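Local coordinates for putative 6-phosphogluconolactonase (Neisseria gonorrhoeae, PDB 3LHI), which probably hydrolyses 6-phosphogluconolactone to 6-phosphogluconate, the second step of the oxidative pentose phosphate pathway, at residues Leu58-Val63 / Ala95-Ile100; Gly64-Asp69 / Ile100-Asp105. One frame throughout, in Å; residues are numbered along the deposited sequence.

Contact 1 of 2, residues Leu58-Val63 / Ala95-Ile100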
ATOM      1  N   LEU A  58      -1.189  20.375  -2.318  1.00 16.85           N
ATOM      2  CA  LEU A  58      -2.427  19.800  -2.828  1.00 16.47           C
ATOM      3  C   LEU A  58      -3.572  20.193  -1.916  1.00 16.10           C
ATOM      4  O   LEU A  58      -3.414  20.546  -0.751  1.00 14.87           O
ATOM      5  CB  LEU A  58      -2.332  18.221  -2.793  1.00 18.77           C
ATOM      6  CG  LEU A  58      -1.348  17.579  -3.748  1.00 20.67           C
ATOM      7  CD1 LEU A  58      -1.285  16.105  -3.577  1.00 21.09           C
ATOM      8  CD2 LEU A  58      -1.690  17.936  -5.218  1.00 29.14           C
ATOM      9  N   ASP A  59      -4.790  20.004  -2.416  1.00 14.95           N
ATOM     10  CA  ASP A  59      -5.999  20.233  -1.613  1.00 14.77           C
ATOM     11  C   ASP A  59      -6.266  19.040  -0.701  1.00 13.15           C
ATOM     12  O   ASP A  59      -7.229  18.241  -0.843  1.00 13.77           O
ATOM     13  CB  ASP A  59      -7.198  20.448  -2.558  1.00 15.60           C
ATOM     14  CG  ASP A  59      -8.444  20.915  -1.852  1.00 18.73           C
ATOM     15  OD1 ASP A  59      -8.395  21.386  -0.709  1.00 19.70           O
ATOM     16  OD2 ASP A  59      -9.521  20.791  -2.515  1.00 21.14           O
ATOM     17  N   TRP A  60      -5.381  18.873   0.275  1.00 13.16           N
ATOM     18  CA  TRP A  60      -5.388  17.667   1.106  1.00 12.28           C
ATOM     19  C   TRP A  60      -6.640  17.425   1.917  1.00 11.17           C
ATOM     20  O   TRP A  60      -6.968  16.300   2.220  1.00 12.65           O
ATOM     21  CB  TRP A  60      -4.156  17.688   2.026  1.00 13.23           C
ATOM     22  CG  TRP A  60      -2.858  17.430   1.350  1.00 11.29           C
ATOM     23  CD1 TRP A  60      -1.854  18.329   1.134  1.00 11.94           C
ATOM     24  CD2 TRP A  60      -2.367  16.163   0.867  1.00 11.28           C
ATOM     25  NE1 TRP A  60      -0.772  17.714   0.545  1.00 12.99           N
ATOM     26  CE2 TRP A  60      -1.047  16.381   0.403  1.00 11.64           C
ATOM     27  CE3 TRP A  60      -2.882  14.862   0.859  1.00 11.31           C
ATOM     28  CZ2 TRP A  60      -0.277  15.369  -0.129  1.00 13.09           C
ATOM     29  CZ3 TRP A  60      -2.098  13.845   0.300  1.00 13.06           C
ATOM     30  CH2 TRP A  60      -0.809  14.107  -0.158  1.00 11.58           C
ATOM     31  N   LYS A  61      -7.374  18.490   2.260  0.50 12.93           N
ATOM     32  CA  LYS A  61      -8.623  18.291   2.979  0.50 13.86           C
ATOM     33  C   LYS A  61      -9.642  17.456   2.189  0.50 13.22           C
ATOM     34  O   LYS A  61     -10.564  16.897   2.798  0.50 15.26           O
ATOM     35  CB  LYS A  61      -9.260  19.618   3.356  0.50 14.92           C
ATOM     36  CG  LYS A  61      -9.754  20.411   2.183  0.50 15.13           C
ATOM     37  CD  LYS A  61     -10.374  21.746   2.587  0.50 18.00           C
ATOM     38  CE  LYS A  61     -11.151  22.434   1.463  0.50 16.02           C
ATOM     39  NZ  LYS A  61     -10.317  22.971   0.377  0.50 19.82           N
ATOM     40  N   ASN A  62      -9.474  17.394   0.867  1.00 13.67           N
ATOM     41  CA  ASN A  62     -10.308  16.568   0.007  1.00 14.01           C
ATOM     42  C   ASN A  62      -9.651  15.270  -0.400  1.00 14.02           C
ATOM     43  O   ASN A  62     -10.097  14.629  -1.355  1.00 14.07           O
ATOM     44  CB  ASN A  62     -10.747  17.403  -1.211  1.00 14.25           C
ATOM     45  CG  ASN A  62     -11.870  18.371  -0.828  1.00 16.95           C
ATOM     46  OD1 ASN A  62     -12.809  17.994  -0.116  1.00 18.70           O
ATOM     47  ND2 ASN A  62     -11.735  19.623  -1.217  1.00 19.14           N
ATOM     48  N   VAL A  63      -8.596  14.871   0.307  1.00 12.02           N
ATOM     49  CA  VAL A  63      -7.906  13.614   0.046  1.00 10.91           C
ATOM     50  C   VAL A  63      -8.042  12.737   1.270  1.00 11.86           C
ATOM     51  O   VAL A  63      -7.745  13.153   2.406  1.00 13.70           O
ATOM     52  CB  VAL A  63      -6.427  13.849  -0.258  1.00 11.13           C
ATOM     53  CG1 VAL A  63      -5.698  12.507  -0.496  1.00 13.39           C
ATOM     54  CG2 VAL A  63      -6.273  14.791  -1.449  1.00 13.42           C
ATOM     55  N   ALA A  95      -1.073  16.988   6.745  1.00 11.46           N
ATOM     56  CA  ALA A  95      -1.754  16.805   8.019  1.00 11.87           C
ATOM     57  C   ALA A  95      -3.278  17.065   7.892  1.00 11.24           C
ATOM     58  O   ALA A  95      -4.026  16.496   8.694  1.00 13.80           O
ATOM     59  CB  ALA A  95      -1.186  17.751   9.079  1.00 14.45           C
ATOM     60  N   ALA A  96      -3.685  17.817   6.872  1.00 11.76           N
ATOM     61  CA  ALA A  96      -5.108  18.129   6.647  1.00 13.13           C
ATOM     62  C   ALA A  96      -5.860  16.983   5.990  1.00 13.04           C
ATOM     63  O   ALA A  96      -7.070  17.041   5.821  1.00 14.54           O
ATOM     64  CB  ALA A  96      -5.228  19.355   5.780  1.00 14.67           C
ATOM     65  N   ALA A  97      -5.173  15.943   5.534  1.00 11.34           N
ATOM     66  CA  ALA A  97      -5.857  14.786   4.928  1.00 11.43           C
ATOM     67  C   ALA A  97      -6.822  14.121   5.869  1.00 12.41           C
ATOM     68  O   ALA A  97      -6.665  14.135   7.077  1.00 13.33           O
ATOM     69  CB  ALA A  97      -4.820  13.782   4.426  1.00 11.55           C
ATOM     70  N   VAL A  98      -7.789  13.429   5.287  1.00 13.11           N
ATOM     71  CA  VAL A  98      -8.740  12.663   6.072  1.00 13.78           C
ATOM     72  C   VAL A  98      -8.201  11.220   6.216  1.00 12.63           C
ATOM     73  O   VAL A  98      -8.014  10.547   5.239  1.00 14.91           O
ATOM     74  CB  VAL A  98     -10.105  12.652   5.360  1.00 15.90           C
ATOM     75  CG1 VAL A  98     -11.114  11.808   6.156  1.00 22.41           C
ATOM     76  CG2 VAL A  98     -10.658  14.043   5.120  1.00 22.55           C
ATOM     77  N   TRP A  99      -8.011  10.754   7.424  1.00 12.43           N
ATOM     78  CA  TRP A  99      -7.547   9.395   7.698  1.00 13.25           C
ATOM     79  C   TRP A  99      -8.664   8.409   7.625  1.00 11.97           C
ATOM     80  O   TRP A  99      -9.698   8.611   8.259  1.00 15.26           O
ATOM     81  CB  TRP A  99      -6.860   9.312   9.066  1.00 13.66           C
ATOM     82  CG  TRP A  99      -6.366   7.970   9.406  1.00 13.36           C
ATOM     83  CD1 TRP A  99      -6.804   7.187  10.424  1.00 14.85           C
ATOM     84  CD2 TRP A  99      -5.318   7.260   8.785  1.00 13.52           C
ATOM     85  NE1 TRP A  99      -6.135   6.022  10.456  1.00 16.08           N
ATOM     86  CE2 TRP A  99      -5.205   6.017   9.463  1.00 13.67           C
ATOM     87  CE3 TRP A  99      -4.508   7.501   7.688  1.00 13.05           C
ATOM     88  CZ2 TRP A  99      -4.292   5.072   9.109  1.00 14.75           C
ATOM     89  CZ3 TRP A  99      -3.604   6.502   7.317  1.00 14.08           C
ATOM     90  CH2 TRP A  99      -3.512   5.318   8.048  1.00 14.93           C
ATOM     91  N   ILE A 100      -8.481   7.369   6.814  1.00 11.81           N
ATOM     92  CA  ILE A 100      -9.458   6.284   6.705  1.00 12.26           C
ATOM     93  C   ILE A 100      -8.837   5.064   7.424  1.00 12.97           C
ATOM     94  O   ILE A 100      -7.840   4.500   6.993  1.00 12.52           O
ATOM     95  CB  ILE A 100      -9.765   5.944   5.220  1.00 12.26           C
ATOM     96  CG1 ILE A 100     -10.271   7.176   4.443  1.00 12.99           C
ATOM     97  CG2 ILE A 100     -10.756   4.756   5.166  1.00 15.35           C
ATOM     98  CD1 ILE A 100     -10.234   6.998   2.932  1.00 15.10           C
TER
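Val63 and Val98 join two neighbouring parallel strands, 63-71 and 98-99, whose connection runs through helix 81-88: a beta-alpha-beta crossover. Val98 N donates to Val63 O at 2.9 Å. The bond is nearly straight, 168° at the hydrogen, and lies in the carbonyl plane. Two CA-H...O contacts precede it. Ala97 CA meets Trp60 O at 3.3 Å, and Lys61 CA meets Ala96 O at 3.5 Å. The closest approaches here are thus between main-chain atoms.

Few side chains take part. CB of Trp60 faces CB of Ala96 at 4.2 Å. Ala97 CB approaches the six-membered end of the Trp60 ring obliquely, at CE3. The branch CG2 of Val98 lies 3.7 Å from Lys61 O.

The Trp60 ring is directed away from 95-100 into the protein. CG stands anti to the carbonyl carbon (chi1 -73°), and the ring goes on to touch Leu26 of helix 11-33. Leu58 CB covers one ring face near its rim, and NE1 donates to Lys56 O. In the backbone, Val63 N bonds to Trp60 O and closes the short 3-10 turn. Asp59 is the centre of an inverse gamma turn. In the conformer given, one of two, Lys61 NZ forms a salt bridge with Asp59 OD1. Asn62 ND2 reaches Asp59 OD2 at 2.8 Å from above the carboxylate plane, 41° out of it.

Contact 2 of 2, residues Gly64-Asp69 / Ile100-Asp105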
ATOM      1  N   GLY A  64      -8.516  11.518   1.074  1.00 11.86           N
ATOM      2  CA  GLY A  64      -8.487  10.493   2.112  1.00 12.10           C
ATOM      3  C   GLY A  64      -7.211   9.706   1.977  1.00 11.29           C
ATOM      4  O   GLY A  64      -6.790   9.441   0.865  1.00 13.39           O
ATOM      5  N   ILE A  65      -6.579   9.392   3.110  1.00 11.55           N
ATOM      6  CA  ILE A  65      -5.372   8.575   3.120  1.00 11.48           C
ATOM      7  C   ILE A  65      -5.643   7.339   3.964  1.00 10.07           C
ATOM      8  O   ILE A  65      -6.240   7.407   5.037  1.00 11.32           O
ATOM      9  CB  ILE A  65      -4.128   9.347   3.685  1.00 11.22           C
ATOM     10  CG1 ILE A  65      -3.858  10.565   2.817  1.00 11.13           C
ATOM     11  CG2 ILE A  65      -2.895   8.381   3.700  1.00 12.45           C
ATOM     12  CD1 ILE A  65      -2.672  11.407   3.235  1.00 12.88           C
ATOM     13  N   THR A  66      -5.187   6.205   3.461  1.00 11.31           N
ATOM     14  CA  THR A  66      -5.323   4.949   4.147  1.00 11.48           C
ATOM     15  C   THR A  66      -4.127   4.061   3.803  1.00 10.60           C
ATOM     16  O   THR A  66      -3.149   4.491   3.196  1.00 11.11           O
ATOM     17  CB  THR A  66      -6.646   4.281   3.728  1.00 11.65           C
ATOM     18  OG1 THR A  66      -6.990   3.243   4.681  1.00 13.03           O
ATOM     19  CG2 THR A  66      -6.647   3.707   2.284  1.00 14.78           C
ATOM     20  N   LEU A  67      -4.217   2.819   4.252  1.00 11.31           N
ATOM     21  CA  LEU A  67      -3.177   1.825   4.082  1.00 11.00           C
ATOM     22  C   LEU A  67      -3.507   0.721   3.119  1.00 10.24           C
ATOM     23  O   LEU A  67      -4.665   0.294   3.062  1.00 13.03           O
ATOM     24  CB  LEU A  67      -2.906   1.167   5.443  1.00 11.36           C
ATOM     25  CG  LEU A  67      -2.453   2.067   6.550  1.00 13.99           C
ATOM     26  CD1 LEU A  67      -2.471   1.378   7.921  1.00 15.75           C
ATOM     27  CD2 LEU A  67      -1.082   2.579   6.232  1.00 15.69           C
ATOM     28  N   ALA A  68      -2.500   0.214   2.443  1.00 10.28           N
ATOM     29  CA  ALA A  68      -2.653  -0.988   1.603  1.00 10.39           C
ATOM     30  C   ALA A  68      -2.780  -2.234   2.486  1.00 11.04           C
ATOM     31  O   ALA A  68      -3.360  -3.241   2.047  1.00 11.45           O
ATOM     32  CB  ALA A  68      -1.439  -1.145   0.698  1.00 13.03           C
ATOM     33  N   ASP A  69      -2.224  -2.177   3.699  1.00  9.77           N
ATOM     34  CA  ASP A  69      -2.203  -3.293   4.609  1.00 10.16           C
ATOM     35  C   ASP A  69      -1.820  -2.780   5.983  1.00 10.48           C
ATOM     36  O   ASP A  69      -1.182  -1.728   6.099  1.00 11.20           O
ATOM     37  CB  ASP A  69      -1.293  -4.457   4.166  1.00 10.80           C
ATOM     38  CG  ASP A  69       0.161  -4.120   4.190  1.00 12.49           C
ATOM     39  OD1 ASP A  69       0.554  -3.137   3.557  1.00 17.17           O
ATOM     40  OD2 ASP A  69       0.943  -4.876   4.806  1.00 13.56           O
ATOM     41  N   ILE A 100      -8.481   7.369   6.814  1.00 11.81           N
ATOM     42  CA  ILE A 100      -9.458   6.284   6.705  1.00 12.26           C
ATOM     43  C   ILE A 100      -8.837   5.064   7.424  1.00 12.97           C
ATOM     44  O   ILE A 100      -7.840   4.500   6.993  1.00 12.52           O
ATOM     45  CB  ILE A 100      -9.765   5.944   5.220  1.00 12.26           C
ATOM     46  CG1 ILE A 100     -10.271   7.176   4.443  1.00 12.99           C
ATOM     47  CG2 ILE A 100     -10.756   4.756   5.166  1.00 15.35           C
ATOM     48  CD1 ILE A 100     -10.234   6.998   2.932  1.00 15.10           C
ATOM     49  N   PRO A 101      -9.375   4.707   8.604  1.00 14.13           N
ATOM     50  CA  PRO A 101      -8.699   3.742   9.469  1.00 13.65           C
ATOM     51  C   PRO A 101      -8.812   2.315   9.024  1.00 12.87           C
ATOM     52  O   PRO A 101      -9.827   1.909   8.395  1.00 14.34           O
ATOM     53  CB  PRO A 101      -9.388   3.935  10.797  1.00 16.26           C
ATOM     54  CG  PRO A 101     -10.796   4.278  10.399  1.00 16.49           C
ATOM     55  CD  PRO A 101     -10.613   5.241   9.237  1.00 16.51           C
HETATM   56  N   MSE A 102      -7.802   1.544   9.407  0.60 13.15           N
HETATM   57  CA  MSE A 102      -7.749   0.109   9.233  0.60 13.03           C
HETATM   58  C   MSE A 102      -7.900  -0.661  10.570  0.60 13.45           C
HETATM   59  O   MSE A 102      -8.471  -1.745  10.613  0.60 15.47           O
HETATM   60  CB  MSE A 102      -6.432  -0.264   8.551  0.60 16.30           C
HETATM   61  CG  MSE A 102      -6.306   0.143   7.076  0.60 19.53           C
HETATM   62 SE   MSE A 102      -7.281  -1.091   5.910  0.45 15.01          SE
HETATM   63  CE  MSE A 102      -5.751  -2.249   5.367  0.60 15.43           C
ATOM     64  N   VAL A 103      -7.335  -0.090  11.634  1.00 13.05           N
ATOM     65  CA  VAL A 103      -7.440  -0.549  13.035  1.00 13.05           C
ATOM     66  C   VAL A 103      -7.939   0.639  13.839  1.00 14.92           C
ATOM     67  O   VAL A 103      -7.480   1.794  13.666  1.00 16.06           O
ATOM     68  CB  VAL A 103      -6.042  -1.032  13.575  1.00 14.19           C
ATOM     69  CG1 VAL A 103      -6.087  -1.340  15.067  1.00 15.96           C
ATOM     70  CG2 VAL A 103      -5.639  -2.302  12.846  1.00 15.43           C
ATOM     71  N   GLU A 104      -8.889   0.377  14.749  1.00 15.42           N
ATOM     72  CA  GLU A 104      -9.490   1.417  15.568  1.00 17.18           C
ATOM     73  C   GLU A 104      -8.530   1.907  16.641  1.00 14.98           C
ATOM     74  O   GLU A 104      -7.950   1.086  17.357  1.00 17.52           O
ATOM     75  CB  GLU A 104     -10.770   0.837  16.211  1.00 18.10           C
ATOM     76  CG  GLU A 104     -11.662   1.878  16.834  1.00 22.76           C
ATOM     77  CD  GLU A 104     -13.019   1.346  17.275  1.00 27.15           C
ATOM     78  OE1 GLU A 104     -13.240   0.123  17.173  1.00 28.42           O
ATOM     79  OE2 GLU A 104     -13.822   2.200  17.705  1.00 34.29           O
ATOM     80  N   ASP A 105      -8.404   3.220  16.776  1.00 15.94           N
ATOM     81  CA  ASP A 105      -7.614   3.817  17.855  1.00 16.25           C
ATOM     82  C   ASP A 105      -8.206   3.466  19.223  1.00 18.45           C
ATOM     83  O   ASP A 105      -9.433   3.377  19.367  1.00 21.13           O
ATOM     84  CB  ASP A 105      -7.573   5.339  17.732  1.00 17.02           C
ATOM     85  CG  ASP A 105      -6.784   5.838  16.543  1.00 17.64           C
ATOM     86  OD1 ASP A 105      -5.799   5.154  16.145  1.00 18.60           O
ATOM     87  OD2 ASP A 105      -7.144   6.932  16.066  1.00 19.05           O
TER
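The carbonyls of Ile65 and Ile100 are the flat groups of this contact, and each is met by a donor tilted from its plane. Ile100 N bonds to Ile65 O at 2.9 Å, with the donor 23° from the carbonyl plane. Thr66 OG1 donates to Ile100 O at 2.8 Å, tilted further, by 33°. The Thr66 hydroxyl is anti to the backbone N (chi1 -163°), which turns it toward Ile100. Thr66 CB also packs against Ile100 CB, 3.8 Å away.

The bond from Ile100 N to Ile65 O belongs to the parallel pairing of the beta-alpha-beta unit; residues 101-105 are loop. On the other edge of strand 63-71, the backbones of Gly64 and Thr66 bond to strand 36-40. Ile100 CD1 rests at Gly64 CA, 4.0 Å away, where no side chain intervenes.

Further on, Met102, present as selenomethionine and modelled in two conformers, packs against Leu67; one conformer is described. The two side chains cross obliquely, with CG of Met102 3.9 Å from Leu67 CB. The Met102 side chain bends at chi2 and chi3. In this conformer CE thereby lies 3.6 Å from Leu67 O and 3.8 Å from Asp69 CA. Met102 also touches Ile176 of strand 175-178. The carboxylate of Asp69 is turned from this contact, and its OD2 bonds to Ser143 OG.

The contact therefore divides its chemistry. Near Ile100 the main-chain oxygens of Ile65 and Ile100 are met by an amide and a hydroxyl, while Met102 supplies apolar packing where the backbones diverge.

Overall arrangement
Contacts 1 and 2 follow one another along the same pair of chain segments, with Ile100 shared and centres about 13 Å apart. Contact 1 pairs the turn leading into strand 63-71, and the strand's first residue, with strand 98-99 and the residues before it. Contact 2 pairs the strand itself with Ile100 and the loop after it. Contact 1 lies nearer the surface, its centre about 17 Å from that of the chain, against about 10 Å for contact 2. It is built mostly of backbone atoms and alanines. Contact 2 is buried and adds larger apolar side chains and a threonine hydroxyl to a backbone bond. Between them, Val98 O probably accepts the Ile65 N-H, continuing the parallel pairing; Ala97 CB also packs on Ile65 CD1.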